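Local structure of protein SCO1 homolog 1, mitochondrial (Arabidopsis thaliana, 6N5U) at residues I60-V68 with T158-R166; D130-M138 with V145-D153. The protein binds copper(I) and is thought to act as a mitochondrial metallochaperone that delivers copper to cytochrome c oxidase. All coordinates share one frame; numbering follows the deposited sequence.

Overall arrangement
Both interactions belong to one thioredoxin-fold domain, and their centres lie about 16 Å apart. Interaction 1 joins the C-terminal end of helix 45-64, and the loop that follows it, to helix 154-167. Interaction 2 is the hairpin of strands 135-138 and 144-148, which ends the main sheet at one side, together with the approach to the copper-binding His131. Along the chain the hairpin is nested within the loop closed by interaction 1, and strand 144-148 leads on to helix 154-167. The two contacts meet where Tyr148 and Lys146 pack against Gly160, Val161 and Glu164. Copper is bound by His131, just ahead of the hairpin, whereas interaction 1 lies away from the metal.

Interaction 1 of 2, residues I60-V68 with T158-R166; sequences IKENSGVDV and TDGVVKEIR
Apolar packing between Ile60, Val66 and Val68 on one side and Val161, Val162 and Ile165 on the other accounts for much of this contact. Ile60 sends CD1 across Val161 at about a right angle, with CG1 of the valine 3.7 Å from that CD1. The same isoleucine slides past Val162 in the opposite direction, and CG2 of Val162 comes to rest 3.9 Å from Ile60 CA. Beyond the helix end, Val66 and Ile165 reach toward each other tip to tip, CG2 to CG2 at 3.8 Å, while Ile165 CD1 bridges Val66 CG1 and Val68 CG2. Thr158 turns its methyl inward, CG2 lying 3.6 Å from Ile60 N; its hydroxyl instead bonds to the carbonyl of Val154. This is helix-helix packing on one face of a thioredoxin-fold sheet: the segments of helices 45-64 and 154-167 cross at -49°, with axes 9.9 Å apart, and Val161, Ile165, Val66 and Val68 also rest on Trp32 or Ile34 of strand 32-38. Polar contacts gather where the first helix ends. Ser64 OG sits between its backbone N and carbonyl carbon (chi1 71°), which lets it fold back to bond Ile60 O at 2.7 Å from above the carbonyl plane; that oxygen also accepts from Ser64 N. The hydroxyl oxygen in turn accepts from Val66 N in an ST turn, which ties the exit from the helix to its last turn as Gly65 takes up positive phi. Arg166, its chain bent at chi2, brings one face of its guanidinium up to Ser64 CB, which lies toward the rim, with Arg166 NH2 2.8 Å from Ser64 O.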
ATOM      1  N   ILE A  60      -8.735   1.371 -13.982  1.00 65.49           N
ATOM      2  CA  ILE A  60      -7.751   0.518 -14.655  1.00 65.91           C
ATOM      3  C   ILE A  60      -8.493  -0.694 -15.249  1.00 74.57           C
ATOM      4  O   ILE A  60      -8.353  -0.952 -16.450  1.00 77.85           O
ATOM      5  CB  ILE A  60      -6.685   0.044 -13.634  1.00 65.45           C
ATOM      6  CG1 ILE A  60      -5.716   1.180 -13.222  1.00 62.90           C
ATOM      7  CG2 ILE A  60      -5.938  -1.188 -14.147  1.00 68.25           C
ATOM      8  CD1 ILE A  60      -4.973   0.922 -11.853  1.00 62.35           C
ATOM      9  N   LYS A  61      -9.312  -1.409 -14.405  1.00 69.33           N
ATOM     10  CA  LYS A  61     -10.065  -2.588 -14.819  1.00 71.25           C
ATOM     11  C   LYS A  61     -11.026  -2.267 -15.950  1.00 81.01           C
ATOM     12  O   LYS A  61     -11.086  -3.028 -16.913  1.00 83.93           O
ATOM     13  CB  LYS A  61     -10.774  -3.252 -13.623  1.00 71.01           C
ATOM     14  CG  LYS A  61     -11.669  -4.464 -13.959  1.00 77.36           C
ATOM     15  CD  LYS A  61     -10.893  -5.632 -14.557  1.00 87.35           C
ATOM     16  CE  LYS A  61     -11.686  -6.907 -14.528  1.00 91.65           C
ATOM     17  NZ  LYS A  61     -10.970  -8.015 -15.214  1.00100.53           N
ATOM     18  N   GLU A  62     -11.754  -1.135 -15.854  1.00 78.97           N
ATOM     19  CA  GLU A  62     -12.718  -0.706 -16.878  1.00 83.24           C
ATOM     20  C   GLU A  62     -12.029  -0.429 -18.218  1.00 90.13           C
ATOM     21  O   GLU A  62     -12.543  -0.819 -19.261  1.00 94.41           O
ATOM     22  CB  GLU A  62     -13.477   0.563 -16.432  1.00 83.75           C
ATOM     23  CG  GLU A  62     -14.529   0.346 -15.359  1.00 96.28           C
ATOM     24  CD  GLU A  62     -14.925   1.597 -14.594  1.00116.01           C
ATOM     25  OE1 GLU A  62     -15.110   2.654 -15.241  1.00106.89           O
ATOM     26  OE2 GLU A  62     -15.050   1.523 -13.347  1.00100.72           O
ATOM     27  N   ASN A  63     -10.861   0.225 -18.173  1.00 84.35           N
ATOM     28  CA  ASN A  63     -10.101   0.681 -19.336  1.00 85.80           C
ATOM     29  C   ASN A  63      -9.161  -0.335 -19.969  1.00 90.70           C
ATOM     30  O   ASN A  63      -8.956  -0.268 -21.183  1.00 93.75           O
ATOM     31  CB  ASN A  63      -9.323   1.941 -18.974  1.00 80.27           C
ATOM     32  CG  ASN A  63     -10.162   3.058 -18.395  1.00 95.21           C
ATOM     33  OD1 ASN A  63     -11.393   3.093 -18.494  1.00 98.21           O
ATOM     34  ND2 ASN A  63      -9.511   3.996 -17.755  1.00 77.49           N
ATOM     35  N   SER A  64      -8.539  -1.224 -19.159  1.00 84.08           N
ATOM     36  CA  SER A  64      -7.575  -2.225 -19.637  1.00 84.68           C
ATOM     37  C   SER A  64      -8.044  -3.680 -19.563  1.00 90.21           C
ATOM     38  O   SER A  64      -7.561  -4.522 -20.331  1.00 91.40           O
ATOM     39  CB  SER A  64      -6.265  -2.099 -18.876  1.00 83.63           C
ATOM     40  OG  SER A  64      -6.430  -2.540 -17.540  1.00 90.34           O
ATOM     41  N   GLY A  65      -8.914  -3.966 -18.592  1.00 86.12           N
ATOM     42  CA  GLY A  65      -9.403  -5.308 -18.300  1.00 87.27           C
ATOM     43  C   GLY A  65      -8.540  -6.042 -17.284  1.00 87.90           C
ATOM     44  O   GLY A  65      -8.830  -7.193 -16.956  1.00 87.42           O
ATOM     45  N   VAL A  66      -7.466  -5.379 -16.778  1.00 82.56           N
ATOM     46  CA  VAL A  66      -6.495  -5.931 -15.812  1.00 79.99           C
ATOM     47  C   VAL A  66      -6.907  -5.694 -14.352  1.00 79.84           C
ATOM     48  O   VAL A  66      -7.158  -4.554 -13.950  1.00 77.28           O
ATOM     49  CB  VAL A  66      -5.034  -5.429 -16.082  1.00 83.03           C
ATOM     50  CG1 VAL A  66      -4.044  -5.952 -15.038  1.00 80.21           C
ATOM     51  CG2 VAL A  66      -4.565  -5.786 -17.494  1.00 86.92           C
ATOM     52  N   ASP A  67      -6.917  -6.771 -13.551  1.00 75.86           N
ATOM     53  CA  ASP A  67      -7.172  -6.691 -12.113  1.00 71.82           C
ATOM     54  C   ASP A  67      -5.849  -6.331 -11.421  1.00 71.01           C
ATOM     55  O   ASP A  67      -4.862  -7.076 -11.507  1.00 70.55           O
ATOM     56  CB  ASP A  67      -7.742  -8.014 -11.567  1.00 75.25           C
ATOM     57  CG  ASP A  67      -9.205  -8.212 -11.889  1.00 90.32           C
ATOM     58  OD1 ASP A  67     -10.040  -7.473 -11.320  1.00 91.15           O
ATOM     59  OD2 ASP A  67      -9.518  -9.105 -12.714  1.00 96.19           O
ATOM     60  N   VAL A  68      -5.810  -5.145 -10.815  1.00 64.28           N
ATOM     61  CA  VAL A  68      -4.637  -4.674 -10.089  1.00 61.10           C
ATOM     62  C   VAL A  68      -4.990  -4.750  -8.609  1.00 64.03           C
ATOM     63  O   VAL A  68      -6.083  -4.327  -8.221  1.00 64.08           O
ATOM     64  CB  VAL A  68      -4.148  -3.278 -10.542  1.00 63.53           C
ATOM     65  CG1 VAL A  68      -2.895  -2.875  -9.785  1.00 60.32           C
ATOM     66  CG2 VAL A  68      -3.875  -3.261 -12.041  1.00 66.60           C
ATOM     67  N   THR A 158      -4.398   6.021 -13.105  1.00 60.48           N
ATOM     68  CA  THR A 158      -5.033   5.065 -14.012  1.00 62.08           C
ATOM     69  C   THR A 158      -4.266   5.018 -15.330  1.00 69.17           C
ATOM     70  O   THR A 158      -3.690   3.977 -15.643  1.00 69.07           O
ATOM     71  CB  THR A 158      -6.517   5.396 -14.177  1.00 68.07           C
ATOM     72  OG1 THR A 158      -7.140   5.375 -12.886  1.00 61.75           O
ATOM     73  CG2 THR A 158      -7.231   4.448 -15.129  1.00 69.53           C
ATOM     74  N   ASP A 159      -4.182   6.165 -16.050  1.00 68.45           N
ATOM     75  CA  ASP A 159      -3.487   6.309 -17.337  1.00 71.31           C
ATOM     76  C   ASP A 159      -2.080   5.748 -17.311  1.00 74.33           C
ATOM     77  O   ASP A 159      -1.701   5.011 -18.223  1.00 77.90           O
ATOM     78  CB  ASP A 159      -3.445   7.777 -17.794  1.00 75.52           C
ATOM     79  CG  ASP A 159      -4.780   8.424 -18.086  1.00 90.89           C
ATOM     80  OD1 ASP A 159      -5.784   7.680 -18.274  1.00 93.73           O
ATOM     81  OD2 ASP A 159      -4.833   9.672 -18.122  1.00 98.01           O
ATOM     82  N   GLY A 160      -1.336   6.111 -16.267  1.00 66.25           N
ATOM     83  CA  GLY A 160       0.018   5.650 -16.031  1.00 64.61           C
ATOM     84  C   GLY A 160       0.108   4.152 -15.829  1.00 67.64           C
ATOM     85  O   GLY A 160       0.840   3.484 -16.555  1.00 70.44           O
ATOM     86  N   VAL A 161      -0.646   3.603 -14.863  1.00 60.46           N
ATOM     87  CA  VAL A 161      -0.633   2.163 -14.572  1.00 58.78           C
ATOM     88  C   VAL A 161      -0.984   1.376 -15.837  1.00 67.81           C
ATOM     89  O   VAL A 161      -0.259   0.439 -16.183  1.00 67.90           O
ATOM     90  CB  VAL A 161      -1.488   1.775 -13.324  1.00 58.39           C
ATOM     91  CG1 VAL A 161      -1.638   0.263 -13.191  1.00 58.10           C
ATOM     92  CG2 VAL A 161      -0.898   2.362 -12.039  1.00 54.58           C
ATOM     93  N   VAL A 162      -2.045   1.821 -16.563  1.00 68.01           N
ATOM     94  CA  VAL A 162      -2.530   1.206 -17.803  1.00 71.97           C
ATOM     95  C   VAL A 162      -1.424   1.222 -18.884  1.00 80.25           C
ATOM     96  O   VAL A 162      -1.205   0.186 -19.512  1.00 82.94           O
ATOM     97  CB  VAL A 162      -3.893   1.812 -18.261  1.00 77.80           C
ATOM     98  CG1 VAL A 162      -4.287   1.377 -19.681  1.00 82.02           C
ATOM     99  CG2 VAL A 162      -5.003   1.459 -17.265  1.00 75.46           C
ATOM    100  N   LYS A 163      -0.673   2.345 -19.027  1.00 77.36           N
ATOM    101  CA  LYS A 163       0.437   2.494 -19.982  1.00 79.32           C
ATOM    102  C   LYS A 163       1.557   1.497 -19.694  1.00 82.31           C
ATOM    103  O   LYS A 163       2.044   0.831 -20.609  1.00 85.47           O
ATOM    104  CB  LYS A 163       0.983   3.941 -19.986  1.00 81.63           C
ATOM    105  CG  LYS A 163       2.098   4.178 -21.019  1.00 97.44           C
ATOM    106  CD  LYS A 163       2.503   5.633 -21.095  1.00104.24           C
ATOM    107  CE  LYS A 163       3.323   5.884 -22.333  1.00117.69           C
ATOM    108  NZ  LYS A 163       3.489   7.339 -22.609  1.00124.13           N
ATOM    109  N   GLU A 164       1.945   1.385 -18.421  1.00 74.36           N
ATOM    110  CA  GLU A 164       2.978   0.475 -17.958  1.00 72.46           C
ATOM    111  C   GLU A 164       2.630  -0.984 -18.261  1.00 77.92           C
ATOM    112  O   GLU A 164       3.428  -1.664 -18.904  1.00 80.58           O
ATOM    113  CB  GLU A 164       3.268   0.689 -16.456  1.00 69.52           C
ATOM    114  CG  GLU A 164       3.986   1.991 -16.114  1.00 73.21           C
ATOM    115  CD  GLU A 164       5.297   2.232 -16.837  1.00 93.35           C
ATOM    116  OE1 GLU A 164       6.025   1.250 -17.108  1.00 86.41           O
ATOM    117  OE2 GLU A 164       5.590   3.407 -17.147  1.00 96.31           O
ATOM    118  N   ILE A 165       1.417  -1.436 -17.871  1.00 73.10           N
ATOM    119  CA  ILE A 165       0.932  -2.815 -18.063  1.00 73.86           C
ATOM    120  C   ILE A 165       1.062  -3.271 -19.519  1.00 82.85           C
ATOM    121  O   ILE A 165       1.602  -4.354 -19.773  1.00 83.78           O
ATOM    122  CB  ILE A 165      -0.510  -3.037 -17.496  1.00 74.68           C
ATOM    123  CG1 ILE A 165      -0.540  -2.837 -15.974  1.00 69.52           C
ATOM    124  CG2 ILE A 165      -1.036  -4.435 -17.862  1.00 78.62           C
ATOM    125  CD1 ILE A 165      -1.902  -2.676 -15.357  1.00 78.33           C
ATOM    126  N   ARG A 166       0.598  -2.425 -20.460  1.00 82.66           N
ATOM    127  CA  ARG A 166       0.603  -2.706 -21.898  1.00 87.64           C
ATOM    128  C   ARG A 166       2.013  -2.817 -22.475  1.00 97.17           C
ATOM    129  O   ARG A 166       2.250  -3.676 -23.325  1.00101.48           O
ATOM    130  CB  ARG A 166      -0.257  -1.691 -22.673  1.00 86.85           C
ATOM    131  CG  ARG A 166      -1.730  -1.536 -22.219  1.00 86.93           C
ATOM    132  CD  ARG A 166      -2.487  -2.846 -22.045  1.00 86.07           C
ATOM    133  NE  ARG A 166      -3.919  -2.715 -22.313  1.00 86.89           N
ATOM    134  CZ  ARG A 166      -4.793  -3.714 -22.204  1.00101.89           C
ATOM    135  NH1 ARG A 166      -4.388  -4.924 -21.828  1.00 76.10           N
ATOM    136  NH2 ARG A 166      -6.077  -3.514 -22.475  1.00 98.68           N
TER

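Interaction 2 of 2, residues D130-M138 with V145-D153; sequences DHSIVMYLM and VKFYGKNHD. With CU1 (copper (I) ion), chain D.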
ATOM      1  N   ASP A 130       4.926  10.280  10.666  1.00 38.38           N
ATOM      2  CA  ASP A 130       5.342  11.094   9.529  1.00 38.69           C
ATOM      3  C   ASP A 130       6.004  10.105   8.565  1.00 38.76           C
ATOM      4  O   ASP A 130       6.866   9.331   8.975  1.00 33.90           O
ATOM      5  CB  ASP A 130       6.334  12.162  10.007  1.00 43.08           C
ATOM      6  CG  ASP A 130       6.749  13.175   8.972  1.00 55.23           C
ATOM      7  OD1 ASP A 130       6.048  13.309   7.957  1.00 54.35           O
ATOM      8  OD2 ASP A 130       7.771  13.845   9.187  1.00 70.50           O
ATOM      9  N   HIS A 131       5.550  10.066   7.318  1.00 38.60           N
ATOM     10  CA  HIS A 131       6.068   9.083   6.364  1.00 39.27           C
ATOM     11  C   HIS A 131       6.023   9.541   4.924  1.00 44.94           C
ATOM     12  O   HIS A 131       5.420  10.573   4.609  1.00 45.95           O
ATOM     13  CB  HIS A 131       5.311   7.743   6.514  1.00 39.22           C
ATOM     14  CG  HIS A 131       3.845   7.854   6.185  1.00 42.21           C
ATOM     15  ND1 HIS A 131       3.370   7.589   4.913  1.00 43.66           N
ATOM     16  CD2 HIS A 131       2.813   8.245   6.965  1.00 43.43           C
ATOM     17  CE1 HIS A 131       2.066   7.772   4.980  1.00 42.95           C
ATOM     18  NE2 HIS A 131       1.689   8.162   6.203  1.00 43.30           N
ATOM     19  N   SER A 132       6.660   8.743   4.054  1.00 42.61           N
ATOM     20  CA  SER A 132       6.773   8.963   2.612  1.00 43.35           C
ATOM     21  C   SER A 132       5.408   8.696   1.983  1.00 50.07           C
ATOM     22  O   SER A 132       4.794   7.664   2.289  1.00 49.23           O
ATOM     23  CB  SER A 132       7.801   8.007   2.013  1.00 43.27           C
ATOM     24  OG  SER A 132       8.982   7.869   2.784  1.00 44.57           O
ATOM     25  N   ILE A 133       4.898   9.639   1.171  1.00 49.91           N
ATOM     26  CA  ILE A 133       3.593   9.470   0.496  1.00 50.88           C
ATOM     27  C   ILE A 133       3.935   8.877  -0.846  1.00 57.53           C
ATOM     28  O   ILE A 133       4.386   9.582  -1.768  1.00 58.80           O
ATOM     29  CB  ILE A 133       2.726  10.747   0.455  1.00 55.00           C
ATOM     30  CG1 ILE A 133       2.487  11.249   1.891  1.00 55.03           C
ATOM     31  CG2 ILE A 133       1.400  10.478  -0.272  1.00 56.13           C
ATOM     32  CD1 ILE A 133       2.664  12.725   2.085  1.00 64.36           C
ATOM     33  N   VAL A 134       3.839   7.536  -0.899  1.00 53.52           N
ATOM     34  CA  VAL A 134       4.324   6.726  -2.000  1.00 54.01           C
ATOM     35  C   VAL A 134       3.373   5.582  -2.451  1.00 51.28           C
ATOM     36  O   VAL A 134       2.670   5.011  -1.637  1.00 50.90           O
ATOM     37  CB  VAL A 134       5.696   6.160  -1.506  1.00 59.92           C
ATOM     38  CG1 VAL A 134       6.254   5.138  -2.454  1.00 60.87           C
ATOM     39  CG2 VAL A 134       6.725   7.261  -1.293  1.00 61.27           C
ATOM     40  N   MET A 135       3.420   5.228  -3.743  1.00 43.53           N
ATOM     41  CA  MET A 135       2.732   4.092  -4.350  1.00 42.64           C
ATOM     42  C   MET A 135       3.728   3.415  -5.275  1.00 47.26           C
ATOM     43  O   MET A 135       4.474   4.089  -6.009  1.00 46.94           O
ATOM     44  CB  MET A 135       1.440   4.474  -5.097  1.00 45.82           C
ATOM     45  CG  MET A 135       0.338   4.897  -4.180  1.00 48.43           C
ATOM     46  SD  MET A 135      -1.151   5.521  -4.949  1.00 54.21           S
ATOM     47  CE  MET A 135      -0.466   6.991  -5.904  1.00 53.26           C
ATOM     48  N   TYR A 136       3.747   2.083  -5.228  1.00 44.19           N
ATOM     49  CA  TYR A 136       4.695   1.282  -5.993  1.00 45.01           C
ATOM     50  C   TYR A 136       3.975   0.281  -6.852  1.00 48.72           C
ATOM     51  O   TYR A 136       3.308  -0.611  -6.323  1.00 49.47           O
ATOM     52  CB  TYR A 136       5.643   0.524  -5.040  1.00 45.97           C
ATOM     53  CG  TYR A 136       6.568   1.382  -4.219  1.00 47.31           C
ATOM     54  CD1 TYR A 136       7.642   2.043  -4.808  1.00 51.37           C
ATOM     55  CD2 TYR A 136       6.420   1.479  -2.839  1.00 46.22           C
ATOM     56  CE1 TYR A 136       8.536   2.794  -4.050  1.00 52.45           C
ATOM     57  CE2 TYR A 136       7.321   2.216  -2.065  1.00 46.72           C
ATOM     58  CZ  TYR A 136       8.380   2.871  -2.677  1.00 54.68           C
ATOM     59  OH  TYR A 136       9.220   3.695  -1.970  1.00 56.41           O
ATOM     60  N   LEU A 137       4.105   0.409  -8.169  1.00 44.44           N
ATOM     61  CA  LEU A 137       3.446  -0.539  -9.044  1.00 45.02           C
ATOM     62  C   LEU A 137       4.426  -1.684  -9.276  1.00 51.33           C
ATOM     63  O   LEU A 137       5.442  -1.513  -9.954  1.00 51.89           O
ATOM     64  CB  LEU A 137       2.956   0.140 -10.349  1.00 46.15           C
ATOM     65  CG  LEU A 137       2.626  -0.753 -11.558  1.00 51.73           C
ATOM     66  CD1 LEU A 137       1.233  -1.361 -11.447  1.00 51.98           C
ATOM     67  CD2 LEU A 137       2.785   0.009 -12.834  1.00 52.91           C
ATOM     68  N   MET A 138       4.153  -2.817  -8.618  1.00 48.28           N
ATOM     69  CA  MET A 138       4.890  -4.077  -8.721  1.00 49.79           C
ATOM     70  C   MET A 138       4.179  -4.880  -9.805  1.00 57.20           C
ATOM     71  O   MET A 138       2.961  -4.741  -9.964  1.00 57.00           O
ATOM     72  CB  MET A 138       4.817  -4.872  -7.398  1.00 50.97           C
ATOM     73  CG  MET A 138       5.400  -4.159  -6.198  1.00 52.31           C
ATOM     74  SD  MET A 138       7.161  -3.780  -6.369  1.00 57.84           S
ATOM     75  CE  MET A 138       7.066  -2.101  -6.308  1.00 52.71           C
ATOM     76  N   VAL A 145       8.081  -1.636 -11.075  1.00 60.66           N
ATOM     77  CA  VAL A 145       7.867  -1.082 -12.420  1.00 62.25           C
ATOM     78  C   VAL A 145       7.849   0.463 -12.378  1.00 67.13           C
ATOM     79  O   VAL A 145       8.701   1.096 -13.010  1.00 69.59           O
ATOM     80  CB  VAL A 145       6.619  -1.710 -13.116  1.00 66.75           C
ATOM     81  CG1 VAL A 145       6.367  -1.121 -14.499  1.00 68.44           C
ATOM     82  CG2 VAL A 145       6.735  -3.225 -13.199  1.00 68.12           C
ATOM     83  N   LYS A 146       6.903   1.066 -11.627  1.00 61.35           N
ATOM     84  CA  LYS A 146       6.801   2.524 -11.538  1.00 60.16           C
ATOM     85  C   LYS A 146       6.364   3.035 -10.161  1.00 63.10           C
ATOM     86  O   LYS A 146       5.596   2.384  -9.454  1.00 60.42           O
ATOM     87  CB  LYS A 146       5.877   3.071 -12.638  1.00 62.27           C
ATOM     88  CG  LYS A 146       6.153   4.522 -13.037  1.00 62.19           C
ATOM     89  CD  LYS A 146       6.865   4.611 -14.358  1.00 66.10           C
ATOM     90  CE  LYS A 146       7.255   6.025 -14.655  1.00 70.37           C
ATOM     91  NZ  LYS A 146       8.117   6.089 -15.847  1.00 76.40           N
ATOM     92  N   PHE A 147       6.867   4.220  -9.806  1.00 60.99           N
ATOM     93  CA  PHE A 147       6.548   4.953  -8.595  1.00 59.54           C
ATOM     94  C   PHE A 147       5.493   6.039  -8.923  1.00 64.65           C
ATOM     95  O   PHE A 147       5.512   6.616 -10.019  1.00 65.95           O
ATOM     96  CB  PHE A 147       7.829   5.571  -7.990  1.00 61.82           C
ATOM     97  CG  PHE A 147       7.538   6.646  -6.970  1.00 64.09           C
ATOM     98  CD1 PHE A 147       7.095   6.313  -5.690  1.00 66.29           C
ATOM     99  CD2 PHE A 147       7.601   7.995  -7.315  1.00 68.88           C
ATOM    100  CE1 PHE A 147       6.736   7.311  -4.774  1.00 66.64           C
ATOM    101  CE2 PHE A 147       7.245   8.994  -6.391  1.00 71.74           C
ATOM    102  CZ  PHE A 147       6.829   8.645  -5.122  1.00 67.54           C
ATOM    103  N   TYR A 148       4.583   6.319  -7.958  1.00 60.55           N
ATOM    104  CA  TYR A 148       3.532   7.340  -8.070  1.00 60.90           C
ATOM    105  C   TYR A 148       3.411   8.152  -6.759  1.00 66.62           C
ATOM    106  O   TYR A 148       3.033   7.609  -5.705  1.00 64.64           O
ATOM    107  CB  TYR A 148       2.180   6.706  -8.457  1.00 60.83           C
ATOM    108  CG  TYR A 148       2.193   6.023  -9.806  1.00 61.91           C
ATOM    109  CD1 TYR A 148       1.944   6.738 -10.975  1.00 65.48           C
ATOM    110  CD2 TYR A 148       2.420   4.655  -9.913  1.00 61.50           C
ATOM    111  CE1 TYR A 148       1.977   6.118 -12.219  1.00 66.33           C
ATOM    112  CE2 TYR A 148       2.445   4.022 -11.152  1.00 63.90           C
ATOM    113  CZ  TYR A 148       2.226   4.758 -12.302  1.00 69.54           C
ATOM    114  OH  TYR A 148       2.266   4.137 -13.524  1.00 69.21           O
ATOM    115  N   GLY A 149       3.724   9.443  -6.853  1.00 65.65           N
ATOM    116  CA  GLY A 149       3.668  10.372  -5.728  1.00 65.81           C
ATOM    117  C   GLY A 149       2.294  10.941  -5.396  1.00 71.64           C
ATOM    118  O   GLY A 149       1.277  10.542  -5.978  1.00 70.38           O
ATOM    119  N   LYS A 150       2.269  11.889  -4.431  1.00 69.60           N
ATOM    120  CA  LYS A 150       1.079  12.590  -3.922  1.00 68.90           C
ATOM    121  C   LYS A 150       0.365  13.416  -5.000  1.00 71.22           C
ATOM    122  O   LYS A 150      -0.859  13.529  -4.972  1.00 71.48           O
ATOM    123  CB  LYS A 150       1.479  13.494  -2.719  1.00 72.42           C
ATOM    124  CG  LYS A 150       0.366  14.382  -2.118  1.00 99.05           C
ATOM    125  CD  LYS A 150      -0.733  13.601  -1.344  1.00112.75           C
ATOM    126  CE  LYS A 150      -2.038  14.372  -1.159  1.00123.56           C
ATOM    127  NZ  LYS A 150      -3.131  13.550  -0.540  1.00126.04           N
ATOM    128  N   ASN A 151       1.124  13.985  -5.939  1.00 67.66           N
ATOM    129  CA  ASN A 151       0.632  14.875  -6.993  1.00 70.01           C
ATOM    130  C   ASN A 151      -0.339  14.242  -8.044  1.00 72.40           C
ATOM    131  O   ASN A 151      -1.098  14.984  -8.691  1.00 73.28           O
ATOM    132  CB  ASN A 151       1.805  15.553  -7.688  1.00 71.83           C
ATOM    133  CG  ASN A 151       2.501  16.568  -6.812  1.00104.82           C
ATOM    134  OD1 ASN A 151       2.157  16.787  -5.636  1.00 94.57           O
ATOM    135  ND2 ASN A 151       3.503  17.221  -7.377  1.00107.37           N
ATOM    136  N   HIS A 152      -0.331  12.900  -8.180  1.00 65.29           N
ATOM    137  CA  HIS A 152      -1.209  12.170  -9.083  1.00 64.92           C
ATOM    138  C   HIS A 152      -2.670  12.259  -8.645  1.00 68.07           C
ATOM    139  O   HIS A 152      -2.948  12.287  -7.451  1.00 66.49           O
ATOM    140  CB  HIS A 152      -0.793  10.695  -9.178  1.00 63.74           C
ATOM    141  CG  HIS A 152       0.381  10.461 -10.073  1.00 68.51           C
ATOM    142  ND1 HIS A 152       0.259  10.505 -11.454  1.00 73.32           N
ATOM    143  CD2 HIS A 152       1.669  10.209  -9.758  1.00 69.57           C
ATOM    144  CE1 HIS A 152       1.470  10.276 -11.929  1.00 73.37           C
ATOM    145  NE2 HIS A 152       2.354  10.096 -10.947  1.00 71.44           N
ATOM    146  N   ASP A 153      -3.588  12.380  -9.624  1.00 65.39           N
ATOM    147  CA  ASP A 153      -5.035  12.367  -9.506  1.00 65.84           C
ATOM    148  C   ASP A 153      -5.455  10.955  -9.944  1.00 69.28           C
ATOM    149  O   ASP A 153      -4.624  10.233 -10.500  1.00 68.10           O
ATOM    150  CB  ASP A 153      -5.617  13.360 -10.537  1.00 72.07           C
ATOM    151  CG  ASP A 153      -5.853  14.781 -10.122  1.00 81.80           C
ATOM    152  OD1 ASP A 153      -5.608  15.108  -8.921  1.00 82.96           O
ATOM    153  OD2 ASP A 153      -6.288  15.575 -10.987  1.00 76.07           O
TER
HETATM  154 CU   CU1 D 201      -0.682   9.038   6.353  0.50 56.44          CU
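CG of Phe147 stands trans to the backbone N (chi1 164°), which lays the ring beside Val134; the valine crosses it at about a right angle and meets it at the edge, with CB near the ring plane. Met135 runs extended to SD and then bends at chi3 (-60°), so that CE turns back to Tyr148 CB, 3.7 Å away. On the face shared by Met135, Leu137 and Tyr148, Leu137 CB also touches the edge of the Tyr148 ring, at CE2. The other face carries Tyr136 and Phe147, with Tyr136 CE1 4.1 Å from Phe147 CD1. The backbone that carries them is an antiparallel hairpin, with Tyr136 and Phe147 as a non-hydrogen-bonded pair. Leu137 N donates to Lys146 O over 2.8 Å in a nearly straight bond (172°). Leu137 O accepts from Val145 N at 2.9 Å and, weakly, from Lys146 N, the two residues facing one in a classic beta bulge. Tyr148 N bonds to Met135 O at 3.0 Å, while the return bond from Met135 N to Tyr148 O is weak. Near the type I turn from Gly149 to His152, Ile133 CG2 packs against Lys150 CB, and the amine of Lys150 pairs with Glu49 of helix 45-64. Further back along the chain, His131 ND1 donates to Ser132 O. NE2 meets copper(I) at 2.5 Å, with the ion in the ring plane, and Cys42 and Cys46 complete the site. Two soft cysteine sulfurs, presumably thiolates, and one imidazole nitrogen suit copper(I), and the bond at ND1 is consistent with an imidazole held so that NE2 faces the metal.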